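Local coordinates for L-tyrosine isonitrile synthase (Pseudomonas aeruginosa, PDB 3E59), which converts the amino group of L-tyrosine into an isonitrile, taking the carbon from C2 of ribulose 5-phosphate, in the biosynthesis of paerucumarin, at residues Glu58-Ala66 with Phe248-Ile256; Ala108-Val118 with His148-Asp156. One frame throughout, in Å; residues are numbered along the deposited sequence.

Interaction 1: residues Glu58-Ala66 with Phe248-Ile256; sequences EPIEFVLPA and FPRAIRLSI. With PO4 (phosphate ion), chain E.
Glu61, Val63, Ile252 and Leu254 zip strands 60-64 and 252-255 together in parallel through three backbone hydrogen bonds. Ile252 N donates to Glu61 O, Val63 N to Ile252 O (2.9 Å) and Leu254 N to Val63 O; Phe62 CA adds a CA-H...O contact to Ile252 O.

Apolar side chains fill both faces of this pairing, and the beta-branched Val63 and Ile252 suit its extended backbone. On one face, Phe62 and Ile252 lie side by side pointing the same way, with Phe62 CD2 3.5 Å from Ile252 CB, while the branched end of Leu254 reaches Phe62 CB and the ring. On the other, Val63 CG2 touches Phe248 CD2 at 3.6 Å and also Ala251 CB, a methyl small enough to pack directly against it.

Charged groups work at the two ends. At the N-terminal ends, NH1 and NH2 of Arg250 both grip Glu58 OE1 in a salt bridge (NH2 to OE1, 2.7 Å). OE1 lies in the guanidinium plane, but the carboxylate is turned 77° from it. At the C-terminal ends, Pro65 CG lies over one guanidinium face of Arg253, and a bend at chi2 (60°) helps bring NH1 to Leu254 O. Arginine suits this place because its flat face takes the proline ring while its edge offers two donors to a phosphate ion, probably from the crystallisation liquor: Arg253 NH2 donates to its O4 at 2.8 Å and NH1 to O3, where Ser255 OG donates too (2.6 Å). Lys265, His257 and Gln259 also bind this anion.

Strand 60-64 is flanked on its other edge by strand 108-112. Helix 84-103 packs on Ile60, Phe62 and Leu64, and helix 35-55 touches Glu61, Arg250 and Ile252.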
# COMPACT_ATOMS: atom_id res chain seq x y z
N GLU A 58 13.44 -22.39 -2.37
CA GLU A 58 12.73 -21.77 -1.26
C GLU A 58 11.48 -21.07 -1.78
O GLU A 58 11.43 -20.69 -2.96
CB GLU A 58 13.61 -20.73 -0.57
CG GLU A 58 14.80 -21.27 0.21
CD GLU A 58 15.86 -20.21 0.44
OE1 GLU A 58 15.77 -19.11 -0.17
OE2 GLU A 58 16.81 -20.47 1.21
N PRO A 59 10.46 -20.89 -0.92
CA PRO A 59 9.30 -20.12 -1.37
C PRO A 59 9.69 -18.66 -1.65
O PRO A 59 10.58 -18.12 -0.97
CB PRO A 59 8.31 -20.22 -0.19
CG PRO A 59 8.83 -21.34 0.67
CD PRO A 59 10.31 -21.36 0.47
N ILE A 60 9.06 -18.05 -2.64
CA ILE A 60 9.37 -16.66 -2.98
C ILE A 60 8.73 -15.71 -1.96
O ILE A 60 7.51 -15.72 -1.75
CB ILE A 60 8.92 -16.32 -4.42
CG1 ILE A 60 9.48 -17.34 -5.41
CG2 ILE A 60 9.34 -14.88 -4.82
CD1 ILE A 60 8.68 -17.43 -6.70
N GLU A 61 9.56 -14.90 -1.29
CA GLU A 61 9.08 -13.91 -0.33
C GLU A 61 8.82 -12.56 -1.00
O GLU A 61 9.67 -12.06 -1.78
CB GLU A 61 10.08 -13.72 0.83
CG GLU A 61 10.36 -14.98 1.66
CD GLU A 61 11.56 -14.82 2.61
OE1 GLU A 61 11.68 -13.77 3.29
OE2 GLU A 61 12.40 -15.75 2.69
N PHE A 62 7.65 -12.00 -0.70
CA PHE A 62 7.26 -10.64 -1.04
C PHE A 62 7.02 -9.85 0.25
O PHE A 62 6.43 -10.35 1.21
CB PHE A 62 5.97 -10.61 -1.91
CG PHE A 62 6.10 -11.35 -3.21
CD1 PHE A 62 5.79 -12.71 -3.29
CD2 PHE A 62 6.55 -10.69 -4.36
CE1 PHE A 62 5.93 -13.41 -4.49
CE2 PHE A 62 6.69 -11.38 -5.56
CZ PHE A 62 6.39 -12.75 -5.63
N VAL A 63 7.50 -8.60 0.26
CA VAL A 63 7.22 -7.64 1.32
C VAL A 63 6.36 -6.53 0.74
O VAL A 63 6.66 -6.02 -0.34
CB VAL A 63 8.54 -7.09 1.91
CG1 VAL A 63 8.32 -5.75 2.61
CG2 VAL A 63 9.14 -8.13 2.86
N LEU A 64 5.29 -6.18 1.44
CA LEU A 64 4.36 -5.14 1.01
C LEU A 64 3.99 -4.16 2.13
O LEU A 64 3.18 -4.50 3.00
CB LEU A 64 3.07 -5.81 0.47
CG LEU A 64 1.90 -4.89 0.06
CD1 LEU A 64 2.35 -3.80 -0.92
CD2 LEU A 64 0.73 -5.69 -0.51
N PRO A 65 4.58 -2.94 2.12
CA PRO A 65 4.14 -1.92 3.06
C PRO A 65 2.79 -1.36 2.62
O PRO A 65 2.69 -0.75 1.54
CB PRO A 65 5.24 -0.84 2.95
CG PRO A 65 6.35 -1.48 2.19
CD PRO A 65 5.68 -2.44 1.28
N ALA A 66 1.76 -1.60 3.44
CA ALA A 66 0.38 -1.30 3.05
C ALA A 66 -0.60 -1.55 4.21
O ALA A 66 -0.20 -2.04 5.26
CB ALA A 66 -0.03 -2.14 1.84
N PHE A 248 14.27 -8.13 5.94
CA PHE A 248 14.00 -9.08 4.85
C PHE A 248 14.78 -8.69 3.59
O PHE A 248 14.18 -8.24 2.62
CB PHE A 248 12.50 -9.12 4.48
CG PHE A 248 11.58 -9.28 5.66
CD1 PHE A 248 11.56 -10.48 6.38
CD2 PHE A 248 10.74 -8.24 6.04
CE1 PHE A 248 10.71 -10.63 7.48
CE2 PHE A 248 9.89 -8.37 7.14
CZ PHE A 248 9.87 -9.57 7.86
N PRO A 249 16.12 -8.86 3.61
CA PRO A 249 16.96 -8.36 2.50
C PRO A 249 16.60 -8.87 1.09
O PRO A 249 16.60 -8.09 0.14
CB PRO A 249 18.37 -8.82 2.90
CG PRO A 249 18.31 -9.01 4.39
CD PRO A 249 16.94 -9.56 4.62
N ARG A 250 16.26 -10.15 0.98
CA ARG A 250 16.09 -10.77 -0.33
C ARG A 250 14.67 -10.65 -0.89
O ARG A 250 14.47 -10.73 -2.10
CB ARG A 250 16.50 -12.24 -0.29
CG ARG A 250 17.93 -12.49 0.24
CD ARG A 250 18.31 -13.96 0.05
NE ARG A 250 17.41 -14.85 0.78
CZ ARG A 250 17.00 -16.05 0.37
NH1 ARG A 250 17.40 -16.54 -0.80
NH2 ARG A 250 16.18 -16.75 1.13
N ALA A 251 13.69 -10.44 -0.02
CA ALA A 251 12.29 -10.41 -0.42
C ALA A 251 12.08 -9.46 -1.60
O ALA A 251 12.73 -8.39 -1.68
CB ALA A 251 11.40 -9.99 0.75
N ILE A 252 11.18 -9.86 -2.49
CA ILE A 252 10.74 -9.01 -3.59
C ILE A 252 9.91 -7.91 -2.95
O ILE A 252 8.98 -8.18 -2.19
CB ILE A 252 9.91 -9.78 -4.66
CG1 ILE A 252 10.58 -11.11 -5.07
CG2 ILE A 252 9.58 -8.89 -5.87
CD1 ILE A 252 12.04 -11.00 -5.46
N ARG A 253 10.28 -6.67 -3.25
CA ARG A 253 9.68 -5.51 -2.63
C ARG A 253 8.46 -4.98 -3.43
O ARG A 253 8.61 -4.33 -4.48
CB ARG A 253 10.76 -4.44 -2.47
CG ARG A 253 10.32 -3.13 -1.81
CD ARG A 253 9.77 -3.28 -0.37
NE ARG A 253 9.91 -1.99 0.32
CZ ARG A 253 9.12 -0.95 0.09
NH1 ARG A 253 8.12 -1.05 -0.77
NH2 ARG A 253 9.34 0.20 0.71
N LEU A 254 7.26 -5.28 -2.93
CA LEU A 254 6.04 -4.73 -3.53
C LEU A 254 5.71 -3.38 -2.92
O LEU A 254 6.26 -3.01 -1.89
CB LEU A 254 4.86 -5.68 -3.39
CG LEU A 254 4.98 -7.12 -3.90
CD1 LEU A 254 3.75 -7.89 -3.45
CD2 LEU A 254 5.14 -7.21 -5.43
N SER A 255 4.81 -2.65 -3.57
CA SER A 255 4.42 -1.31 -3.15
C SER A 255 2.99 -1.07 -3.60
O SER A 255 2.50 -1.75 -4.50
CB SER A 255 5.36 -0.27 -3.79
OG SER A 255 5.13 1.03 -3.28
N ILE A 256 2.32 -0.12 -2.96
CA ILE A 256 1.01 0.34 -3.41
C ILE A 256 1.07 1.71 -4.06
O ILE A 256 0.02 2.34 -4.31
CB ILE A 256 -0.11 0.24 -2.30
CG1 ILE A 256 0.36 0.77 -0.94
CG2 ILE A 256 -0.56 -1.18 -2.15
CD1 ILE A 256 0.44 2.27 -0.84
P PO4 E . 6.96 2.85 -0.59
O1 PO4 E . 6.87 3.83 -1.73
O2 PO4 E . 6.16 3.40 0.57
O3 PO4 E . 6.42 1.48 -1.05
O4 PO4 E . 8.39 2.72 -0.13
O HOH W 1 3.72 0.61 -0.31

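Interaction 2: residues Ala108-Val118 with His148-Asp156; sequences AKITVCSDGRV and HIGVFNLED
His148 opens the pairing with Ala108-Val118: its CB packs 3.6 Å from Ala108 O, and its carbonyl accepts from Ile110 N. Ile149 directs CD1 to Ile110 CB and CG2 to Val112 CG2, branched side chains that suit a buried strand face. Gly150 donates to Ile110 O and accepts from Val112 N at 2.7 Å, gripping the neighbouring strand through both backbone polar groups. Val151 brings CG1 near Val112 O. Phe152 N then bonds Val112 O; the residue's CB meets Thr111 CG2 at 3.7 Å, and Cys113 SG lies obliquely to its ring, 5.5 Å from the centroid. Asn153 ND2 is buried 3.4 Å from Ser114 CB without a partner in the model, whereas its backbone N bonds Asp156 OD2. At Leu154, the backbone N reaches Ser114 O through a water, while CB packs on Arg117 CB. Glu155 bends at chi2 (-95°) and meets the guanidinium edge in a salt bridge, OE2 3.2 Å from Arg117 NH2; stronger polar partners are Ser131 for Arg117 NH2 and Gln134 for Glu155 OE2, and Asp127 takes Arg117 NH1. The strands run parallel, joined through helix 127-144: a beta-alpha-beta unit at the edge of the parallel sheet.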
# COMPACT_ATOMS: atom_id res chain seq x y z
N ALA A 108 4.86 -19.12 -2.80
CA ALA A 108 5.16 -17.74 -2.49
C ALA A 108 4.40 -17.26 -1.25
O ALA A 108 3.36 -17.81 -0.87
CB ALA A 108 4.86 -16.84 -3.70
N LYS A 109 4.94 -16.22 -0.65
CA LYS A 109 4.45 -15.68 0.59
C LYS A 109 4.47 -14.17 0.42
O LYS A 109 5.42 -13.62 -0.12
CB LYS A 109 5.44 -16.11 1.68
CG LYS A 109 5.04 -15.84 3.11
CD LYS A 109 6.19 -16.25 4.02
CE LYS A 109 5.78 -16.32 5.47
NZ LYS A 109 6.57 -17.40 6.14
N ILE A 110 3.38 -13.51 0.82
CA ILE A 110 3.38 -12.04 0.88
C ILE A 110 3.18 -11.61 2.32
O ILE A 110 2.17 -11.95 2.96
CB ILE A 110 2.29 -11.39 -0.02
CG1 ILE A 110 2.52 -11.74 -1.49
CG2 ILE A 110 2.27 -9.83 0.17
CD1 ILE A 110 1.36 -11.31 -2.44
N THR A 111 4.16 -10.88 2.84
CA THR A 111 4.04 -10.31 4.17
C THR A 111 3.59 -8.86 4.04
O THR A 111 4.30 -8.02 3.48
CB THR A 111 5.36 -10.40 4.96
OG1 THR A 111 5.78 -11.77 5.01
CG2 THR A 111 5.16 -9.89 6.39
N VAL A 112 2.39 -8.59 4.55
CA VAL A 112 1.87 -7.24 4.62
C VAL A 112 2.57 -6.55 5.78
O VAL A 112 2.40 -6.93 6.93
CB VAL A 112 0.32 -7.23 4.80
CG1 VAL A 112 -0.18 -5.83 5.17
CG2 VAL A 112 -0.37 -7.73 3.54
N CYS A 113 3.38 -5.54 5.45
CA CYS A 113 4.13 -4.81 6.46
C CYS A 113 3.42 -3.49 6.76
O CYS A 113 3.76 -2.44 6.24
CB CYS A 113 5.58 -4.62 6.01
SG CYS A 113 6.49 -6.21 5.82
N SER A 114 2.41 -3.57 7.62
CA SER A 114 1.58 -2.43 7.92
C SER A 114 2.40 -1.24 8.37
O SER A 114 3.26 -1.35 9.26
CB SER A 114 0.55 -2.79 8.99
OG SER A 114 -0.13 -1.61 9.39
N ASP A 115 2.13 -0.09 7.76
CA ASP A 115 2.78 1.16 8.13
C ASP A 115 1.88 2.06 8.99
O ASP A 115 2.13 3.25 9.13
CB ASP A 115 3.30 1.90 6.88
CG ASP A 115 2.27 2.01 5.75
OD1 ASP A 115 1.17 1.40 5.79
OD2 ASP A 115 2.58 2.73 4.78
N GLY A 116 0.83 1.46 9.57
CA GLY A 116 -0.14 2.22 10.36
C GLY A 116 0.52 2.87 11.55
O GLY A 116 0.27 4.03 11.85
N ARG A 117 1.40 2.11 12.20
CA ARG A 117 2.08 2.58 13.38
C ARG A 117 3.19 3.59 13.08
O ARG A 117 3.53 4.38 13.95
CB ARG A 117 2.64 1.40 14.18
CG ARG A 117 3.02 1.73 15.64
CD ARG A 117 1.79 1.91 16.52
NE ARG A 117 1.10 0.65 16.76
CZ ARG A 117 -0.15 0.55 17.21
NH1 ARG A 117 -0.86 1.64 17.47
NH2 ARG A 117 -0.69 -0.65 17.40
N VAL A 118 3.74 3.58 11.86
CA VAL A 118 4.93 4.40 11.55
C VAL A 118 4.68 5.92 11.52
O VAL A 118 5.60 6.70 11.82
CB VAL A 118 5.72 3.93 10.25
CG1 VAL A 118 5.81 2.40 10.16
CG2 VAL A 118 5.14 4.51 8.98
N HIS A 148 -1.31 -17.57 2.65
CA HIS A 148 -0.02 -17.12 2.10
C HIS A 148 0.25 -15.67 2.43
O HIS A 148 1.22 -15.07 1.94
CB HIS A 148 0.07 -17.40 0.60
CG HIS A 148 -0.25 -18.82 0.24
ND1 HIS A 148 -1.38 -19.17 -0.47
CD2 HIS A 148 0.38 -19.98 0.52
CE1 HIS A 148 -1.43 -20.48 -0.61
NE2 HIS A 148 -0.37 -21.00 -0.02
N ILE A 149 -0.61 -15.12 3.27
CA ILE A 149 -0.55 -13.71 3.66
C ILE A 149 -0.18 -13.62 5.13
O ILE A 149 -0.91 -14.08 6.00
CB ILE A 149 -1.91 -12.97 3.38
CG1 ILE A 149 -2.33 -13.15 1.92
CG2 ILE A 149 -1.81 -11.47 3.69
CD1 ILE A 149 -1.25 -12.79 0.88
N GLY A 150 0.98 -13.03 5.41
CA GLY A 150 1.38 -12.73 6.78
C GLY A 150 1.28 -11.24 7.08
O GLY A 150 1.15 -10.43 6.17
N VAL A 151 1.34 -10.89 8.36
CA VAL A 151 1.35 -9.49 8.78
C VAL A 151 2.58 -9.25 9.65
O VAL A 151 2.92 -10.07 10.50
CB VAL A 151 0.05 -9.07 9.54
CG1 VAL A 151 0.07 -7.60 9.87
CG2 VAL A 151 -1.19 -9.37 8.71
N PHE A 152 3.25 -8.12 9.41
CA PHE A 152 4.37 -7.67 10.21
C PHE A 152 4.13 -6.20 10.54
O PHE A 152 4.11 -5.37 9.64
CB PHE A 152 5.67 -7.87 9.42
CG PHE A 152 6.92 -7.56 10.20
CD1 PHE A 152 7.47 -8.52 11.06
CD2 PHE A 152 7.56 -6.34 10.04
CE1 PHE A 152 8.63 -8.24 11.78
CE2 PHE A 152 8.73 -6.05 10.76
CZ PHE A 152 9.27 -7.00 11.63
N ASN A 153 3.93 -5.90 11.82
CA ASN A 153 3.73 -4.52 12.28
C ASN A 153 5.02 -3.98 12.89
O ASN A 153 5.96 -4.74 13.14
CB ASN A 153 2.59 -4.46 13.30
CG ASN A 153 1.33 -5.17 12.83
OD1 ASN A 153 0.93 -6.20 13.38
ND2 ASN A 153 0.71 -4.63 11.80
N LEU A 154 5.06 -2.67 13.14
CA LEU A 154 6.24 -2.06 13.78
C LEU A 154 6.60 -2.71 15.12
O LEU A 154 7.79 -2.81 15.47
CB LEU A 154 6.05 -0.55 13.95
CG LEU A 154 7.21 0.32 14.46
CD1 LEU A 154 8.52 0.10 13.70
CD2 LEU A 154 6.82 1.80 14.45
N GLU A 155 5.59 -3.16 15.87
CA GLU A 155 5.78 -3.74 17.20
C GLU A 155 6.32 -5.16 17.17
O GLU A 155 6.71 -5.70 18.21
CB GLU A 155 4.50 -3.66 18.04
CG GLU A 155 3.25 -4.17 17.37
CD GLU A 155 2.44 -3.07 16.71
OE1 GLU A 155 3.03 -2.16 16.07
OE2 GLU A 155 1.20 -3.12 16.82
N ASP A 156 6.34 -5.77 15.99
CA ASP A 156 6.90 -7.10 15.81
C ASP A 156 8.41 -7.09 15.60
O ASP A 156 9.03 -8.15 15.56
CB ASP A 156 6.20 -7.82 14.65
CG ASP A 156 4.70 -7.96 14.87
OD1 ASP A 156 4.28 -8.17 16.03
OD2 ASP A 156 3.94 -7.85 13.88
O HOH W 2 3.14 -0.80 11.74

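How the interactions relate
Interactions 1 and 2 are two pairings of one parallel sheet, separated by the pairing of strand 108-112 with strand 60-64. Leu64 O lies 2.7 Å from Cys113 N, a probable hydrogen bond, and Phe62 also packs on Ile110 across the seam. Interaction 1 is buried and pairs inner strands, whereas interaction 2 is partly buried and adds the outermost strand 149-151. The rings of Phe248 and Phe152 meet edge-to-face, linking the two on one side. Both contacts carry an Arg-Glu salt bridge, but strand 252-255 itself brings Arg253 and Ser255 to a bound phosphate, while 108-118 and 148-156 run on past their strands into short helical turns.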